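Local coordinates for CrmK (Actinoalloteichus sp. WH1-2216-6, PDB 5I1V), which is a flavin-dependent oxidase with covalently bound FAD, involved in recycling shunt products during caerulomycin biosynthesis, at residues A[111-119]-A[212-220]. Numbering follows the deposited sequence.
Sequences LYKNYGVTF and PEEALPRPP
Thr118 N donates to Pro217 O (2.9 Å), and a C=O...N angle of 177° shows the amide meeting that carbonyl almost head-on. The same oxygen receives a CA-H...O contact from Val117 CA at 3.3 Å, whose bend (123° at the hydrogen) makes it only a supplement to the single hydrogen bond. Packing is tight around this point. Val117 CG1, anti to its own carbonyl carbon (chi1 -49°), reaches Leu216 O, while CG2 lies 3.8 Å from Leu216 CB. Leu111 and Leu216 join through their CD1 methyls, and Phe96 of strand 95-99 packs against both leucines and Val117. Pro212 CB closes on Tyr115 CD1 at 3.5 Å. Farther along, Pro219 CG approaches Tyr112 CE1 obliquely at 3.7 Å, and Trp319 touches both residues. Replacing Tyr112 with alanine is likely to open a gap beside Pro219 and remove one ring that meets Trp319.

The looser side is polar. Glu213 OE2 is linked to Asn114 O through water, weakly at the Asn114 end, and forms a salt bridge to Arg4 of the second subunit. Exposed Arg218 lays its CG near Gly116 O and, within its own segment, forms a salt bridge from NH2 to Glu214 OE2 (2.9 Å). Segment 111-119 belongs to the PCMH-type FAD-binding domain, with the Phe119 side chain about 9 Å from FAD. The chemistry thus implies structural packing: an apolar seam, pinned by one backbone bond, with charges at the subunit interface and solvent margin.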
loop_
_atom_site.group_PDB
_atom_site.type_symbol
_atom_site.label_atom_id
_atom_site.label_comp_id
_atom_site.label_asym_id
_atom_site.label_seq_id
_atom_site.Cartn_x
_atom_site.Cartn_y
_atom_site.Cartn_z
ATOM N N LEU A 111 3.893 14.896 -4.478
ATOM C CA LEU A 111 3.350 16.222 -4.709
ATOM C C LEU A 111 3.052 16.930 -3.409
ATOM O O LEU A 111 3.424 18.093 -3.244
ATOM C CB LEU A 111 2.079 16.184 -5.541
ATOM C CG LEU A 111 2.288 15.815 -6.995
ATOM C CD1 LEU A 111 0.998 16.038 -7.799
ATOM C CD2 LEU A 111 3.463 16.535 -7.628
ATOM N N TYR A 112 2.446 16.228 -2.470
ATOM C CA TYR A 112 2.000 16.839 -1.287
ATOM C C TYR A 112 3.140 17.134 -0.326
ATOM O O TYR A 112 3.268 18.246 0.126
ATOM C CB TYR A 112 0.894 16.004 -0.585
ATOM C CG TYR A 112 0.324 16.844 0.521
ATOM C CD1 TYR A 112 -0.501 17.916 0.243
ATOM C CD2 TYR A 112 0.733 16.653 1.844
ATOM C CE1 TYR A 112 -0.988 18.735 1.261
ATOM C CE2 TYR A 112 0.258 17.461 2.863
ATOM C CZ TYR A 112 -0.603 18.486 2.594
ATOM O OH TYR A 112 -1.028 19.263 3.665
ATOM N N LYS A 113 3.998 16.174 -0.032
ATOM C CA LYS A 113 5.029 16.426 0.969
ATOM C C LYS A 113 6.054 17.443 0.431
ATOM O O LYS A 113 6.508 18.318 1.150
ATOM C CB LYS A 113 5.703 15.151 1.419
ATOM C CG LYS A 113 4.759 14.201 2.152
ATOM C CD LYS A 113 5.501 13.049 2.782
ATOM C CE LYS A 113 4.544 11.976 3.239
ATOM N NZ LYS A 113 5.279 11.010 4.107
ATOM N N ASN A 114 6.382 17.354 -0.842
ATOM C CA ASN A 114 7.417 18.234 -1.376
ATOM C C ASN A 114 6.971 19.646 -1.764
ATOM O O ASN A 114 7.784 20.600 -1.723
ATOM C CB ASN A 114 8.111 17.580 -2.549
ATOM C CG ASN A 114 8.924 16.392 -2.117
ATOM O OD1 ASN A 114 9.962 16.541 -1.488
ATOM N ND2 ASN A 114 8.449 15.209 -2.429
ATOM N N TYR A 115 5.722 19.766 -2.171
ATOM C CA TYR A 115 5.229 21.041 -2.692
ATOM C C TYR A 115 3.956 21.550 -2.086
ATOM O O TYR A 115 3.614 22.737 -2.277
ATOM C CB TYR A 115 5.076 20.955 -4.203
ATOM C CG TYR A 115 6.241 20.316 -4.967
ATOM C CD1 TYR A 115 7.368 21.038 -5.289
ATOM C CD2 TYR A 115 6.187 18.981 -5.357
ATOM C CE1 TYR A 115 8.426 20.475 -6.017
ATOM C CE2 TYR A 115 7.230 18.397 -6.093
ATOM C CZ TYR A 115 8.359 19.149 -6.394
ATOM O OH TYR A 115 9.386 18.571 -7.130
ATOM N N GLY A 116 3.230 20.668 -1.408
ATOM C CA GLY A 116 2.012 21.048 -0.755
ATOM C C GLY A 116 0.803 21.076 -1.677
ATOM O O GLY A 116 -0.234 21.648 -1.325
ATOM N N VAL A 117 0.920 20.442 -2.837
ATOM C CA VAL A 117 -0.139 20.480 -3.860
ATOM C C VAL A 117 -0.727 19.060 -4.102
ATOM O O VAL A 117 -0.199 18.044 -3.636
ATOM C CB VAL A 117 0.410 21.139 -5.182
ATOM C CG1 VAL A 117 1.125 22.425 -4.906
ATOM C CG2 VAL A 117 1.395 20.269 -5.938
ATOM N N THR A 118 -1.822 18.989 -4.846
ATOM C CA THR A 118 -2.367 17.767 -5.259
ATOM C C THR A 118 -3.128 17.957 -6.602
ATOM O O THR A 118 -3.298 19.073 -7.044
ATOM C CB THR A 118 -3.287 17.219 -4.175
ATOM O OG1 THR A 118 -3.467 15.816 -4.381
ATOM C CG2 THR A 118 -4.602 17.885 -4.178
ATOM N N PHE A 119 -3.608 16.862 -7.191
ATOM C CA PHE A 119 -4.642 16.950 -8.242
ATOM C C PHE A 119 -5.715 15.892 -7.955
ATOM O O PHE A 119 -5.468 14.948 -7.228
ATOM C CB PHE A 119 -4.029 16.775 -9.610
ATOM C CG PHE A 119 -3.508 15.400 -9.836
ATOM C CD1 PHE A 119 -2.308 15.022 -9.306
ATOM C CD2 PHE A 119 -4.221 14.481 -10.564
ATOM C CE1 PHE A 119 -1.828 13.743 -9.505
ATOM C CE2 PHE A 119 -3.741 13.193 -10.776
ATOM C CZ PHE A 119 -2.552 12.822 -10.234
ATOM N N PRO A 212 6.470 25.799 -8.084
ATOM C CA PRO A 212 5.698 24.587 -8.122
ATOM C C PRO A 212 4.613 24.614 -7.097
ATOM O O PRO A 212 3.576 24.038 -7.312
ATOM C CB PRO A 212 6.723 23.497 -7.766
ATOM C CG PRO A 212 7.966 24.186 -7.298
ATOM C CD PRO A 212 7.921 25.548 -7.925
ATOM N N GLU A 213 4.840 25.324 -5.980
ATOM C CA GLU A 213 3.822 25.467 -4.957
ATOM C C GLU A 213 2.528 26.122 -5.462
ATOM O O GLU A 213 1.495 26.070 -4.770
ATOM C CB GLU A 213 4.372 26.271 -3.789
ATOM C CG GLU A 213 5.387 25.514 -2.968
ATOM C CD GLU A 213 6.782 25.476 -3.595
ATOM O OE1 GLU A 213 7.109 26.281 -4.495
ATOM O OE2 GLU A 213 7.565 24.616 -3.162
ATOM N N GLU A 214 2.611 26.798 -6.597
ATOM C CA GLU A 214 1.449 27.421 -7.218
ATOM C C GLU A 214 0.948 26.710 -8.472
ATOM O O GLU A 214 -0.098 27.087 -9.006
ATOM C CB GLU A 214 1.779 28.865 -7.578
ATOM C CG GLU A 214 1.628 29.820 -6.408
ATOM C CD GLU A 214 2.818 29.772 -5.493
ATOM O OE1 GLU A 214 3.947 29.912 -6.014
ATOM O OE2 GLU A 214 2.622 29.596 -4.262
ATOM N N ALA A 215 1.692 25.712 -8.955
ATOM C CA ALA A 215 1.396 25.124 -10.247
ATOM C C ALA A 215 0.235 24.128 -10.197
ATOM O O ALA A 215 -0.380 23.859 -11.220
ATOM C CB ALA A 215 2.639 24.502 -10.842
ATOM N N LEU A 216 -0.133 23.664 -9.013
ATOM C CA LEU A 216 -1.326 22.818 -8.818
ATOM C C LEU A 216 -2.038 23.254 -7.560
ATOM O O LEU A 216 -1.431 23.909 -6.706
ATOM C CB LEU A 216 -0.925 21.333 -8.706
ATOM C CG LEU A 216 -0.669 20.479 -9.969
ATOM C CD1 LEU A 216 -0.154 19.100 -9.651
ATOM C CD2 LEU A 216 -1.855 20.401 -10.913
ATOM N N PRO A 217 -3.320 22.895 -7.411
ATOM C CA PRO A 217 -4.058 23.368 -6.235
ATOM C C PRO A 217 -3.578 22.771 -4.920
ATOM O O PRO A 217 -3.017 21.672 -4.896
ATOM C CB PRO A 217 -5.508 22.943 -6.493
ATOM C CG PRO A 217 -5.542 22.208 -7.786
ATOM C CD PRO A 217 -4.163 22.196 -8.388
ATOM N N ARG A 218 -3.764 23.536 -3.834
ATOM C CA ARG A 218 -3.471 23.073 -2.496
ATOM C C ARG A 218 -4.732 22.459 -1.985
ATOM O O ARG A 218 -5.738 23.134 -1.983
ATOM C CB ARG A 218 -3.126 24.259 -1.588
ATOM C CG ARG A 218 -1.743 24.810 -1.810
ATOM C CD ARG A 218 -1.429 25.861 -0.759
ATOM N NE ARG A 218 -0.747 26.968 -1.412
ATOM C CZ ARG A 218 0.551 26.996 -1.687
ATOM N NH1 ARG A 218 1.327 25.966 -1.353
ATOM N NH2 ARG A 218 1.076 28.055 -2.311
ATOM N N PRO A 219 -4.701 21.202 -1.519
ATOM C CA PRO A 219 -5.986 20.700 -0.975
ATOM C C PRO A 219 -6.331 21.388 0.354
ATOM O O PRO A 219 -5.480 22.089 0.917
ATOM C CB PRO A 219 -5.698 19.234 -0.753
ATOM C CG PRO A 219 -4.220 19.191 -0.406
ATOM C CD PRO A 219 -3.587 20.301 -1.213
ATOM N N PRO A 220 -7.557 21.196 0.866
ATOM C CA PRO A 220 -7.896 21.692 2.217
ATOM C C PRO A 220 -6.979 21.040 3.263
ATOM O O PRO A 220 -6.580 19.903 3.095
ATOM C CB PRO A 220 -9.344 21.244 2.392
ATOM C CG PRO A 220 -9.858 21.162 0.981
ATOM C CD PRO A 220 -8.718 20.546 0.236
HETATM O O HOH W 1 7.743 23.681 -0.467
#